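Local structure of sugar ABC transporter, sugar-binding protein (Streptococcus pneumoniae, 2HEU) at residues A[387-390]-A[391-395]; A[152-155]-A[156-160]; A[254-257]-A[258-261]; A[107-110]-A[111-115]; A[132-135]-A[136-139]. The protein probably binds sugars outside the cell, as the solute-binding component (RafE) of a bacterial ABC transporter, and is sugar-free here. One frame throughout, in Å; residues are numbered along the deposited sequence.

Contact 1: residues A[387-390]-A[391-395]; sequences GMVN and DLNAF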
loop_
_atom_site.group_PDB
_atom_site.type_symbol
_atom_site.label_atom_id
_atom_site.label_comp_id
_atom_site.label_asym_id
_atom_site.label_seq_id
_atom_site.Cartn_x
_atom_site.Cartn_y
_atom_site.Cartn_z
ATOM N N GLY A 387 -13.323 13.712 -20.996
ATOM C CA GLY A 387 -12.861 14.514 -19.906
ATOM C C GLY A 387 -11.800 13.812 -19.080
ATOM O O GLY A 387 -10.826 14.392 -18.645
ATOM N N MET A 388 -12.003 12.501 -18.824
ATOM C CA MET A 388 -11.016 11.736 -18.077
ATOM C C MET A 388 -9.697 11.645 -18.836
ATOM O O MET A 388 -8.634 11.791 -18.248
ATOM C CB MET A 388 -11.575 10.340 -17.700
ATOM C CG MET A 388 -10.583 9.531 -16.920
ATOM S SD MET A 388 -11.240 8.077 -16.133
ATOM C CE MET A 388 -11.702 7.028 -17.504
ATOM N N VAL A 389 -9.751 11.382 -20.147
ATOM C CA VAL A 389 -8.537 11.386 -20.969
ATOM C C VAL A 389 -7.857 12.724 -20.899
ATOM O O VAL A 389 -6.625 12.805 -20.721
ATOM C CB VAL A 389 -8.882 10.964 -22.396
ATOM C CG1 VAL A 389 -7.685 11.197 -23.320
ATOM C CG2 VAL A 389 -9.341 9.511 -22.439
ATOM N N ASN A 390 -8.603 13.797 -21.045
ATOM C CA ASN A 390 -8.026 15.115 -20.952
ATOM C C ASN A 390 -7.353 15.343 -19.606
ATOM O O ASN A 390 -6.239 15.899 -19.514
ATOM C CB ASN A 390 -9.097 16.154 -21.209
ATOM C CG ASN A 390 -9.579 16.210 -22.645
ATOM O OD1 ASN A 390 -8.961 15.636 -23.537
ATOM N ND2 ASN A 390 -10.707 16.871 -22.832
ATOM N N ASP A 391 -8.014 14.911 -18.522
ATOM C CA ASP A 391 -7.458 15.008 -17.186
ATOM C C ASP A 391 -6.178 14.231 -17.034
ATOM O O ASP A 391 -5.245 14.670 -16.342
ATOM C CB ASP A 391 -8.467 14.514 -16.143
ATOM C CG ASP A 391 -9.687 15.357 -15.931
ATOM O OD1 ASP A 391 -9.719 16.500 -16.326
ATOM O OD2 ASP A 391 -10.619 14.819 -15.259
ATOM N N LEU A 392 -6.135 13.044 -17.587
ATOM C CA LEU A 392 -4.920 12.217 -17.528
ATOM C C LEU A 392 -3.782 12.931 -18.202
ATOM O O LEU A 392 -2.671 13.018 -17.650
ATOM C CB LEU A 392 -5.156 10.843 -18.209
ATOM C CG LEU A 392 -6.007 9.861 -17.361
ATOM C CD1 LEU A 392 -6.586 8.799 -18.248
ATOM C CD2 LEU A 392 -5.177 9.238 -16.249
ATOM N N ASN A 393 -3.983 13.450 -19.424
ATOM C CA ASN A 393 -2.880 14.183 -20.054
ATOM C C ASN A 393 -2.508 15.430 -19.259
ATOM O O ASN A 393 -1.310 15.757 -19.148
ATOM C CB ASN A 393 -3.177 14.551 -21.505
ATOM C CG ASN A 393 -3.105 13.323 -22.398
ATOM O OD1 ASN A 393 -2.077 12.633 -22.485
ATOM N ND2 ASN A 393 -4.222 13.009 -23.064
ATOM N N ALA A 394 -3.475 16.143 -18.717
ATOM C CA ALA A 394 -3.138 17.332 -17.964
ATOM C C ALA A 394 -2.282 17.013 -16.776
ATOM O O ALA A 394 -1.377 17.762 -16.413
ATOM C CB ALA A 394 -4.405 18.089 -17.547
ATOM N N PHE A 395 -2.559 15.865 -16.139
ATOM C CA PHE A 395 -1.799 15.424 -14.953
ATOM C C PHE A 395 -0.419 14.929 -15.302
ATOM O O PHE A 395 0.544 15.255 -14.618
ATOM C CB PHE A 395 -2.630 14.310 -14.271
ATOM C CG PHE A 395 -1.942 13.653 -13.114
ATOM C CD1 PHE A 395 -1.551 14.383 -12.013
ATOM C CD2 PHE A 395 -1.681 12.288 -13.136
ATOM C CE1 PHE A 395 -0.937 13.749 -10.926
ATOM C CE2 PHE A 395 -1.070 11.680 -12.070
ATOM C CZ PHE A 395 -0.707 12.378 -10.974
#

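Contact 2: residues A[152-155]-A[156-160]; sequences FEQL and VKDIV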
loop_
_atom_site.group_PDB
_atom_site.type_symbol
_atom_site.label_atom_id
_atom_site.label_comp_id
_atom_site.label_asym_id
_atom_site.label_seq_id
_atom_site.Cartn_x
_atom_site.Cartn_y
_atom_site.Cartn_z
ATOM N N PHE A 152 -16.627 -9.750 -13.279
ATOM C CA PHE A 152 -16.855 -8.680 -12.261
ATOM C C PHE A 152 -18.070 -7.827 -12.666
ATOM O O PHE A 152 -18.918 -7.531 -11.847
ATOM C CB PHE A 152 -15.554 -7.908 -12.133
ATOM C CG PHE A 152 -15.465 -7.010 -10.874
ATOM C CD1 PHE A 152 -16.377 -6.974 -9.858
ATOM C CD2 PHE A 152 -14.330 -6.204 -10.804
ATOM C CE1 PHE A 152 -16.151 -6.156 -8.746
ATOM C CE2 PHE A 152 -14.121 -5.398 -9.701
ATOM C CZ PHE A 152 -15.037 -5.384 -8.668
ATOM N N GLU A 153 -18.146 -7.477 -13.962
ATOM C CA GLU A 153 -19.288 -6.762 -14.469
ATOM C C GLU A 153 -20.565 -7.580 -14.153
ATOM O O GLU A 153 -21.555 -7.032 -13.658
ATOM C CB GLU A 153 -19.198 -6.624 -16.027
ATOM C CG GLU A 153 -18.160 -5.732 -16.506
ATOM C CD GLU A 153 -17.947 -5.780 -18.020
ATOM O OE1 GLU A 153 -18.437 -6.757 -18.659
ATOM O OE2 GLU A 153 -17.296 -4.867 -18.560
ATOM N N GLN A 154 -20.533 -8.888 -14.430
ATOM C CA GLN A 154 -21.744 -9.685 -14.247
ATOM C C GLN A 154 -22.120 -9.797 -12.795
ATOM O O GLN A 154 -23.291 -9.814 -12.454
ATOM C CB GLN A 154 -21.588 -11.057 -14.896
ATOM C CG GLN A 154 -22.886 -11.818 -14.940
ATOM C CD GLN A 154 -23.918 -11.092 -15.812
ATOM O OE1 GLN A 154 -25.041 -10.728 -15.297
ATOM N NE2 GLN A 154 -23.582 -10.782 -17.044
ATOM N N LEU A 155 -21.148 -9.908 -11.888
ATOM C CA LEU A 155 -21.384 -9.978 -10.460
ATOM C C LEU A 155 -22.131 -8.752 -9.990
ATOM O O LEU A 155 -23.090 -8.844 -9.240
ATOM C CB LEU A 155 -20.015 -10.130 -9.761
ATOM C CG LEU A 155 -20.097 -10.052 -8.204
ATOM C CD1 LEU A 155 -20.953 -11.152 -7.628
ATOM C CD2 LEU A 155 -18.710 -10.019 -7.689
ATOM N N VAL A 156 -21.663 -7.563 -10.399
ATOM C CA VAL A 156 -22.289 -6.315 -9.991
ATOM C C VAL A 156 -23.732 -6.307 -10.493
ATOM O O VAL A 156 -24.647 -5.970 -9.736
ATOM C CB VAL A 156 -21.467 -5.129 -10.497
ATOM C CG1 VAL A 156 -22.135 -3.816 -10.238
ATOM C CG2 VAL A 156 -20.104 -5.162 -9.814
ATOM N N LYS A 157 -23.954 -6.660 -11.767
ATOM C CA LYS A 157 -25.310 -6.668 -12.293
ATOM C C LYS A 157 -26.134 -7.655 -11.560
ATOM O O LYS A 157 -27.328 -7.403 -11.279
ATOM C CB LYS A 157 -25.268 -7.013 -13.796
ATOM C CG LYS A 157 -24.613 -5.950 -14.619
ATOM C CD LYS A 157 -24.403 -6.389 -16.087
ATOM C CE LYS A 157 -23.544 -5.397 -16.850
ATOM N NZ LYS A 157 -23.255 -5.970 -18.222
ATOM N N ASP A 158 -25.642 -8.826 -11.221
ATOM C CA ASP A 158 -26.382 -9.853 -10.521
ATOM C C ASP A 158 -26.775 -9.402 -9.134
ATOM O O ASP A 158 -27.902 -9.689 -8.688
ATOM C CB ASP A 158 -25.582 -11.167 -10.403
ATOM C CG ASP A 158 -25.444 -11.878 -11.742
ATOM O OD1 ASP A 158 -26.078 -11.485 -12.770
ATOM O OD2 ASP A 158 -24.675 -12.857 -11.763
ATOM N N ILE A 159 -25.902 -8.695 -8.431
ATOM C CA ILE A 159 -26.262 -8.158 -7.099
ATOM C C ILE A 159 -27.375 -7.165 -7.209
ATOM O O ILE A 159 -28.363 -7.170 -6.435
ATOM C CB ILE A 159 -25.009 -7.601 -6.427
ATOM C CG1 ILE A 159 -24.031 -8.721 -6.081
ATOM C CG2 ILE A 159 -25.410 -6.796 -5.176
ATOM C CD1 ILE A 159 -22.635 -8.210 -5.709
ATOM N N VAL A 160 -27.299 -6.228 -8.160
ATOM C CA VAL A 160 -28.363 -5.281 -8.360
ATOM C C VAL A 160 -29.660 -5.977 -8.631
ATOM O O VAL A 160 -30.678 -5.603 -8.075
ATOM C CB VAL A 160 -28.050 -4.280 -9.510
ATOM C CG1 VAL A 160 -29.198 -3.332 -9.741
ATOM C CG2 VAL A 160 -26.780 -3.425 -9.159
#

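Contact 3: residues A[254-257]-A[258-261]; sequences TPNG and SWAI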
loop_
_atom_site.group_PDB
_atom_site.type_symbol
_atom_site.label_atom_id
_atom_site.label_comp_id
_atom_site.label_asym_id
_atom_site.label_seq_id
_atom_site.Cartn_x
_atom_site.Cartn_y
_atom_site.Cartn_z
ATOM N N THR A 254 -16.551 -3.238 -1.011
ATOM C CA THR A 254 -15.960 -1.902 -1.140
ATOM C C THR A 254 -14.547 -2.013 -1.556
ATOM O O THR A 254 -13.815 -2.865 -1.033
ATOM C CB THR A 254 -16.149 -1.062 0.174
ATOM O OG1 THR A 254 -15.855 0.309 -0.102
ATOM C CG2 THR A 254 -15.352 -1.527 1.343
ATOM N N PRO A 255 -14.067 -1.202 -2.512
ATOM C CA PRO A 255 -12.661 -1.251 -2.947
ATOM C C PRO A 255 -11.825 -0.433 -2.024
ATOM O O PRO A 255 -12.078 0.760 -1.802
ATOM C CB PRO A 255 -12.737 -0.611 -4.364
ATOM C CG PRO A 255 -13.873 0.402 -4.229
ATOM C CD PRO A 255 -14.875 -0.251 -3.333
ATOM N N ASN A 256 -10.780 -1.029 -1.474
ATOM C CA ASN A 256 -9.915 -0.215 -0.569
ATOM C C ASN A 256 -8.615 -1.011 -0.279
ATOM O O ASN A 256 -8.414 -2.144 -0.765
ATOM C CB ASN A 256 -10.679 0.160 0.712
ATOM C CG ASN A 256 -10.382 1.585 1.134
ATOM O OD1 ASN A 256 -11.337 2.459 1.130
ATOM N ND2 ASN A 256 -9.196 1.898 1.440
ATOM N N GLY A 257 -7.765 -0.359 0.491
ATOM C CA GLY A 257 -6.503 -0.980 0.851
ATOM C C GLY A 257 -6.641 -1.900 2.022
ATOM O O GLY A 257 -7.635 -1.930 2.758
ATOM N N SER A 258 -5.546 -2.645 2.266
ATOM C CA SER A 258 -5.438 -3.550 3.416
ATOM C C SER A 258 -5.578 -2.861 4.748
ATOM O O SER A 258 -5.917 -3.498 5.736
ATOM C CB SER A 258 -4.047 -4.255 3.320
ATOM O OG SER A 258 -2.980 -3.352 3.162
ATOM N N TRP A 259 -5.282 -1.553 4.764
ATOM C CA TRP A 259 -5.398 -0.757 5.971
ATOM C C TRP A 259 -6.845 -0.753 6.501
ATOM O O TRP A 259 -7.088 -0.520 7.686
ATOM C CB TRP A 259 -4.941 0.684 5.742
ATOM C CG TRP A 259 -5.549 1.343 4.563
ATOM C CD1 TRP A 259 -6.784 1.912 4.472
ATOM C CD2 TRP A 259 -4.978 1.464 3.235
ATOM N NE1 TRP A 259 -7.004 2.401 3.188
ATOM C CE2 TRP A 259 -5.920 2.120 2.424
ATOM C CE3 TRP A 259 -3.762 1.052 2.665
ATOM C CZ2 TRP A 259 -5.662 2.390 1.063
ATOM C CZ3 TRP A 259 -3.508 1.311 1.318
ATOM C CH2 TRP A 259 -4.440 2.007 0.563
ATOM N N ALA A 260 -7.840 -0.961 5.645
ATOM C CA ALA A 260 -9.231 -0.746 5.999
ATOM C C ALA A 260 -9.771 -1.790 6.982
ATOM O O ALA A 260 -10.742 -1.521 7.667
ATOM C CB ALA A 260 -10.127 -0.690 4.756
ATOM N N ILE A 261 -9.172 -2.972 7.018
ATOM C CA ILE A 261 -9.741 -4.045 7.845
ATOM C C ILE A 261 -9.822 -3.620 9.329
ATOM O O ILE A 261 -10.786 -3.987 10.013
ATOM C CB ILE A 261 -8.978 -5.370 7.686
ATOM C CG1 ILE A 261 -9.722 -6.521 8.348
ATOM C CG2 ILE A 261 -7.529 -5.276 8.116
ATOM C CD1 ILE A 261 -11.173 -6.741 7.913
#

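Contact 4: residues A[107-110]-A[111-115]; sequences NGYA and EKYAV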
loop_
_atom_site.group_PDB
_atom_site.type_symbol
_atom_site.label_atom_id
_atom_site.label_comp_id
_atom_site.label_asym_id
_atom_site.label_seq_id
_atom_site.Cartn_x
_atom_site.Cartn_y
_atom_site.Cartn_z
ATOM N N ASN A 107 12.456 -12.929 -1.903
ATOM C CA ASN A 107 13.208 -12.789 -3.158
ATOM C C ASN A 107 12.680 -11.596 -3.961
ATOM O O ASN A 107 11.499 -11.524 -4.284
ATOM C CB ASN A 107 12.992 -14.029 -3.976
ATOM C CG ASN A 107 13.794 -15.184 -3.549
ATOM O OD1 ASN A 107 14.615 -15.060 -2.641
ATOM N ND2 ASN A 107 13.639 -16.293 -4.232
ATOM N N GLY A 108 13.600 -10.719 -4.360
ATOM C CA GLY A 108 13.251 -9.678 -5.344
ATOM C C GLY A 108 12.507 -8.482 -4.778
ATOM O O GLY A 108 12.396 -7.471 -5.476
ATOM N N TYR A 109 12.051 -8.526 -3.523
ATOM C CA TYR A 109 11.175 -7.477 -3.101
ATOM C C TYR A 109 11.885 -6.187 -2.695
ATOM O O TYR A 109 11.479 -5.108 -3.099
ATOM C CB TYR A 109 10.225 -7.954 -2.001
ATOM C CG TYR A 109 9.104 -6.951 -1.784
ATOM C CD1 TYR A 109 8.156 -6.783 -2.797
ATOM C CD2 TYR A 109 9.012 -6.058 -0.729
ATOM C CE1 TYR A 109 7.199 -5.845 -2.769
ATOM C CE2 TYR A 109 7.983 -5.084 -0.621
ATOM C CZ TYR A 109 7.082 -5.011 -1.666
ATOM O OH TYR A 109 6.161 -3.983 -1.611
ATOM N N ALA A 110 12.932 -6.273 -1.877
ATOM C CA ALA A 110 13.682 -5.088 -1.485
ATOM C C ALA A 110 14.185 -4.357 -2.726
ATOM O O ALA A 110 14.292 -3.144 -2.737
ATOM C CB ALA A 110 14.778 -5.405 -0.524
ATOM N N GLU A 111 14.581 -5.122 -3.755
ATOM C CA GLU A 111 15.166 -4.637 -4.959
ATOM C C GLU A 111 14.197 -3.745 -5.767
ATOM O O GLU A 111 14.642 -2.913 -6.595
ATOM C CB GLU A 111 15.634 -5.786 -5.829
ATOM C CG GLU A 111 16.741 -6.631 -5.270
ATOM C CD GLU A 111 16.402 -7.745 -4.327
ATOM O OE1 GLU A 111 15.266 -7.864 -3.833
ATOM O OE2 GLU A 111 17.307 -8.616 -4.117
ATOM N N LYS A 112 12.900 -3.859 -5.518
ATOM C CA LYS A 112 11.919 -3.009 -6.175
ATOM C C LYS A 112 12.003 -1.581 -5.812
ATOM O O LYS A 112 11.344 -0.734 -6.439
ATOM C CB LYS A 112 10.531 -3.543 -5.962
ATOM C CG LYS A 112 10.403 -4.890 -6.637
ATOM C CD LYS A 112 9.053 -5.426 -6.664
ATOM C CE LYS A 112 9.078 -6.846 -7.315
ATOM N NZ LYS A 112 7.823 -7.463 -7.380
ATOM N N TYR A 113 12.788 -1.273 -4.752
ATOM C CA TYR A 113 13.015 0.079 -4.282
ATOM C C TYR A 113 14.477 0.460 -4.399
ATOM O O TYR A 113 14.885 1.492 -3.850
ATOM C CB TYR A 113 12.486 0.264 -2.863
ATOM C CG TYR A 113 11.104 -0.208 -2.686
ATOM C CD1 TYR A 113 10.019 0.590 -2.965
ATOM C CD2 TYR A 113 10.846 -1.469 -2.215
ATOM C CE1 TYR A 113 8.698 0.114 -2.688
ATOM C CE2 TYR A 113 9.567 -1.967 -1.953
ATOM C CZ TYR A 113 8.488 -1.134 -2.197
ATOM O OH TYR A 113 7.200 -1.456 -1.906
ATOM N N ALA A 114 15.272 -0.338 -5.095
ATOM C CA ALA A 114 16.710 -0.037 -5.236
ATOM C C ALA A 114 16.885 1.316 -5.906
ATOM O O ALA A 114 16.094 1.693 -6.745
ATOM C CB ALA A 114 17.461 -1.162 -6.036
ATOM N N VAL A 115 17.962 1.976 -5.557
ATOM C CA VAL A 115 18.397 3.248 -6.100
ATOM C C VAL A 115 19.814 3.075 -6.592
ATOM O O VAL A 115 20.679 2.638 -5.837
ATOM C CB VAL A 115 18.318 4.376 -5.072
ATOM C CG1 VAL A 115 18.808 5.767 -5.588
ATOM C CG2 VAL A 115 16.923 4.484 -4.576
HETATM O O HOH W 1 9.308 -9.593 -5.067
HETATM O O HOH W 2 16.337 -11.229 -3.820
HETATM O O HOH W 3 14.482 -8.807 -1.389
#

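Contact 5: residues A[132-135]-A[136-139]; sequences YYNK and DKFE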
loop_
_atom_site.group_PDB
_atom_site.type_symbol
_atom_site.label_atom_id
_atom_site.label_comp_id
_atom_site.label_asym_id
_atom_site.label_seq_id
_atom_site.Cartn_x
_atom_site.Cartn_y
_atom_site.Cartn_z
ATOM N N TYR A 132 -12.976 -5.656 -0.736
ATOM C CA TYR A 132 -13.625 -6.346 0.436
ATOM C C TYR A 132 -14.964 -6.805 0.032
ATOM O O TYR A 132 -15.702 -6.116 -0.694
ATOM C CB TYR A 132 -13.764 -5.325 1.599
ATOM C CG TYR A 132 -12.438 -4.949 2.203
ATOM C CD1 TYR A 132 -11.947 -5.682 3.287
ATOM C CD2 TYR A 132 -11.663 -3.943 1.714
ATOM C CE1 TYR A 132 -10.732 -5.362 3.876
ATOM C CE2 TYR A 132 -10.453 -3.634 2.281
ATOM C CZ TYR A 132 -9.991 -4.362 3.381
ATOM O OH TYR A 132 -8.787 -4.067 3.988
ATOM N N TYR A 133 -15.340 -8.019 0.511
ATOM C CA TYR A 133 -16.680 -8.512 0.211
ATOM C C TYR A 133 -17.210 -9.274 1.388
ATOM O O TYR A 133 -16.496 -9.757 2.303
ATOM C CB TYR A 133 -16.686 -9.404 -1.059
ATOM C CG TYR A 133 -16.067 -10.794 -0.935
ATOM C CD1 TYR A 133 -14.697 -10.992 -0.923
ATOM C CD2 TYR A 133 -16.899 -11.895 -0.844
ATOM C CE1 TYR A 133 -14.170 -12.246 -0.827
ATOM C CE2 TYR A 133 -16.352 -13.175 -0.713
ATOM C CZ TYR A 133 -14.986 -13.342 -0.724
ATOM O OH TYR A 133 -14.467 -14.599 -0.609
ATOM N N ASN A 134 -18.537 -9.399 1.402
ATOM C CA ASN A 134 -19.278 -10.076 2.455
ATOM C C ASN A 134 -19.474 -11.553 2.085
ATOM O O ASN A 134 -20.297 -11.861 1.222
ATOM C CB ASN A 134 -20.605 -9.366 2.609
ATOM C CG ASN A 134 -21.514 -9.837 3.717
ATOM O OD1 ASN A 134 -22.196 -8.941 4.372
ATOM N ND2 ASN A 134 -21.559 -11.069 3.982
ATOM N N LYS A 135 -18.694 -12.430 2.743
ATOM C CA LYS A 135 -18.773 -13.843 2.376
ATOM C C LYS A 135 -20.137 -14.413 2.604
ATOM O O LYS A 135 -20.651 -15.266 1.840
ATOM C CB LYS A 135 -17.740 -14.664 3.140
ATOM C CG LYS A 135 -16.317 -14.359 2.864
ATOM C CD LYS A 135 -15.363 -15.259 3.690
ATOM C CE LYS A 135 -13.946 -15.163 3.352
ATOM N NZ LYS A 135 -13.102 -16.014 4.238
ATOM N N ASP A 136 -20.779 -14.029 3.711
ATOM C CA ASP A 136 -22.089 -14.563 4.101
ATOM C C ASP A 136 -23.103 -14.258 3.064
ATOM O O ASP A 136 -23.886 -15.126 2.638
ATOM C CB ASP A 136 -22.586 -14.025 5.451
ATOM C CG ASP A 136 -21.716 -14.372 6.637
ATOM O OD1 ASP A 136 -20.506 -14.503 6.524
ATOM O OD2 ASP A 136 -22.278 -14.362 7.762
ATOM N N LYS A 137 -23.153 -13.013 2.598
ATOM C CA LYS A 137 -24.093 -12.607 1.577
ATOM C C LYS A 137 -23.778 -13.228 0.256
ATOM O O LYS A 137 -24.724 -13.615 -0.479
ATOM C CB LYS A 137 -24.216 -11.083 1.460
ATOM C CG LYS A 137 -24.912 -10.474 2.625
ATOM C CD LYS A 137 -26.346 -10.964 2.813
ATOM C CE LYS A 137 -27.305 -10.346 1.954
ATOM N NZ LYS A 137 -28.709 -10.626 2.507
ATOM N N PHE A 138 -22.541 -13.314 -0.129
ATOM C CA PHE A 138 -22.242 -14.006 -1.374
ATOM C C PHE A 138 -22.769 -15.467 -1.280
ATOM O O PHE A 138 -23.273 -15.999 -2.266
ATOM C CB PHE A 138 -20.712 -14.029 -1.692
ATOM C CG PHE A 138 -20.193 -12.815 -2.412
ATOM C CD1 PHE A 138 -20.586 -11.537 -2.082
ATOM C CD2 PHE A 138 -19.311 -12.955 -3.461
ATOM C CE1 PHE A 138 -20.069 -10.439 -2.749
ATOM C CE2 PHE A 138 -18.799 -11.837 -4.153
ATOM C CZ PHE A 138 -19.226 -10.578 -3.786
ATOM N N GLU A 139 -22.520 -16.131 -0.190
ATOM C CA GLU A 139 -23.000 -17.545 -0.054
ATOM C C GLU A 139 -24.503 -17.575 -0.145
ATOM O O GLU A 139 -25.088 -18.433 -0.861
ATOM C CB GLU A 139 -22.441 -18.133 1.229
ATOM C CG GLU A 139 -22.658 -19.610 1.300
ATOM C CD GLU A 139 -22.244 -20.194 2.610
ATOM O OE1 GLU A 139 -22.302 -19.464 3.633
ATOM O OE2 GLU A 139 -21.930 -21.416 2.625
#

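Contact 1: residues A[387-390]-A[391-395]
Met388 and Leu392, on helix 385-396 near the C-terminal end of the chain, sit one turn apart on a regular alpha-helix and touch. Four successive i to i+4 backbone bonds join the segments. Asp391 N reaches Gly387 O at 2.9 Å, and Leu392 N reaches Met388 O at 2.9 Å. Asn393 N meets Val389 O at 3.0 Å with an N-H...O angle of 171°, the straightest of the four, and Ala394 N closes the run on Asn390 O at 2.9 Å. Apolar contact lies along the inner side of the helix. Met388 CG approaches Leu392 CD1 at 4.3 Å, a loose touch; both side chains also pack on other helices: Tyr379 of helix 370-382 and Ile218 of helix 212-222 for Met388, Leu375 and Met214 of the same two helices for Leu392. Helix 385-396 is thus packed against these two helices, and Phe395 adds an edge-to-face pair with Trp366. The Asp391 carboxylate meets a backbone carbonyl without bonding to it. With its CG beside the backbone N (chi1 -69°), Asp391 folds back along the helix, and its CG comes to 3.1 Å from Gly387 O. The two carboxylate oxygens and that carbonyl are all acceptors, so the approach carries no hydrogen bond. Val389 and Asn393 lie side by side and point the same way. Val389 CG1, anti to the backbone N (chi1 170°), is 3.9 Å from Asn393 ND2, whose hydrogen bond goes to Ile207 O in the loop before helix 212-222.

Contact 2: residues A[152-155]-A[156-160]
Leu155 and Ile159 meet by their ends, CD1 to CD1 at 3.9 Å, and their rotamers explain it. Leu155 sets CG away from its backbone N (chi1 173°), beside the carbonyl carbon, whereas Ile159 swings CG1 back beside its own N (chi1 -68°), so the two branches converge. One turn earlier, Phe152 brings the CD1 corner of its ring to 4.1 Å from Val156 CG2. That methyl also sits 3.3 Å from Phe152 O, snug against the carbonyl that accepts the Val156 N-H. These are i to i+4 pairs on the buried side of helix 149-161, whose regular backbone bonds run from Phe152 O to Val156 N and on to Leu155 O with Ile159 N. Leu155 and Ile159 both press on Met253 of strand 253-257, while Phe152 rests on Ile223. On the other side, Lys157 starts back over Glu153 O, with CG 3.4 Å from it, and then runs fully extended. Its NZ stays 4.9 Å from Glu153 OE1, not in contact, so any attraction is probably weak; Glu153 OE2 forms its salt bridge with Lys219. Gln154 sets CG opposite its backbone N (chi1 -170°), which brings CG to 3.8 Å from Asp158 OD2; beyond it the chain bends at chi2.

Contact 3: residues A[254-257]-A[258-261]
Gly257 CA sits under the indole of Trp259, 3.4 Å from the centroid of the six-membered ring and only 9° off its normal, a CH-pi contact over the face. Having no side chain, Gly257 lets the ring come down this close to the backbone. The indole is brought there by chi1 of 50°, which sets Trp259 CG in the crowded position between backbone N and carbonyl carbon and folds the ring back over the preceding residues. Asn256 approaches from another direction, its amide plane nearly perpendicular to the indole near NE1, and its CB lies 4.2 Å from Ala260 CB. Behind these contacts is a type I beta turn from Gly257 to Ala260. Ala260 N bonds to Gly257 O at 3.1 Å, the donor standing above the carbonyl plane, and Ala260 CB is 3.4 Å from the same oxygen. Gly257 O takes a second hydrogen bond from Tyr132 OH, so two donors grip it. Ser258 ties the turn to Ala128, through OG and through its backbone. The turn carries the chain from edge strand 253-257, paired antiparallel with strand 129-134, into helix 260-265, while Tyr239 of helix 239-247 touches Asn256, Trp259 and Ala260.

Contact 4: residues A[107-110]-A[111-115]
Tyr109 O and Ala110 O receive the N-H groups of Lys112 and Tyr113, in i to i+3 bonds. Lys112 N to Tyr109 O and Tyr113 N to Ala110 O are both 3.1 Å, and each donor stands well above the carbonyl plane, in keeping with the tight winding of a 3-10 segment. Gly108 leads into it with a positive phi of 79°. Above the turn, Tyr113 OH donates to Tyr109 OH at 2.7 Å and is itself hydrogen-bonded to Gly292 N, so this hydroxyl links the turn to a distant loop. The rings form an offset edge-to-face pair: the edge of Tyr113 is turned to the face of Tyr109, with centroids 5.6 Å apart and planes at 80°. This single 3-10 turn lies in the long loop between helix 82-89 and strand 122-123, an edge strand of the mixed sheet of the fold. Both tyrosines and Ala110 touch Pro123 on that strand, and Tyr109 makes a further edge-to-face pair with Phe354. On the solvent side, Glu111 bends at chi2 (84°), curling its carboxylate back beneath the start of the turn, where waters carry its reach to backbone N-H groups. Water 3 gives a hydrogen to Glu111 OE1 at 2.7 Å and accepts from Ala110 N at 3.0 Å. Water 2 does the same between Glu111 OE2 and Gly108 N, at 2.8 Å from each. Lys112 extends across the Tyr109 ring at about a right angle, its CD approaching Tyr109 CD1 obliquely, and its NZ has a long, weak bond to water 1, which donates to Asn107 O.

Contact 5: residues A[132-135]-A[136-139]
Phe138 folds back from the first turn of helix 135-141 onto Tyr133, the two rings spanning a strand-to-helix junction with Asn134 at the N-cap position. Its CB lies 3.7 Å from Asn134 O, the carbonyl that takes the Phe138 N-H at 3.0 Å in a nearly straight bond (169°) lying in the carbonyl plane. Because CG stands beside the backbone N (chi1 -86°), the ring leans toward the strand the chain has just left. CG then finds Tyr133 CD2 at 3.8 Å. On one side of the ring, CD1 comes to 3.3 Å from Asn134 O; on the other, CD2 is 3.7 Å from Tyr133 CD2. CE1 lies by Tyr133 CB, CE2 3.8 Å from Tyr133 CD2. That tyrosine carbon sits over the centre of the phenylalanine face, though the ring planes, 49° apart, are oblique to each other. Met253 of the neighbouring strand 253-257 touches both aromatics. Away from the rings, Asp136 OD1 takes the N-H of Lys272, and Lys137 bends twice to put NZ in a salt bridge with Glu140. At the far end of the Phe138 ring, CZ reaches under Tyr133 CB at 3.9 Å and touches Leu155 CD2 of helix 149-161 at 4.0 Å.

Overall arrangement
Contacts 2, 3 and 5 belong to one neighbourhood: strand pairing and the Tyr132 hydroxyl join contacts 3 and 5, and Leu155 on Phe138 joins contacts 2 and 5; both of these last rest on Met253. Contact 3 is the most buried, and also the nearest to the centre of the chain, about 10 Å away; it relies on an indole over bare backbone. Contacts 1 and 2 run along single helices, apolar within and mostly polar outside, though Asn393 is a buried amide. Contact 4, about 38 Å from contact 2 between centres and across the chain's centre from it, is alone in mixing aromatic packing with water bridges in a loop.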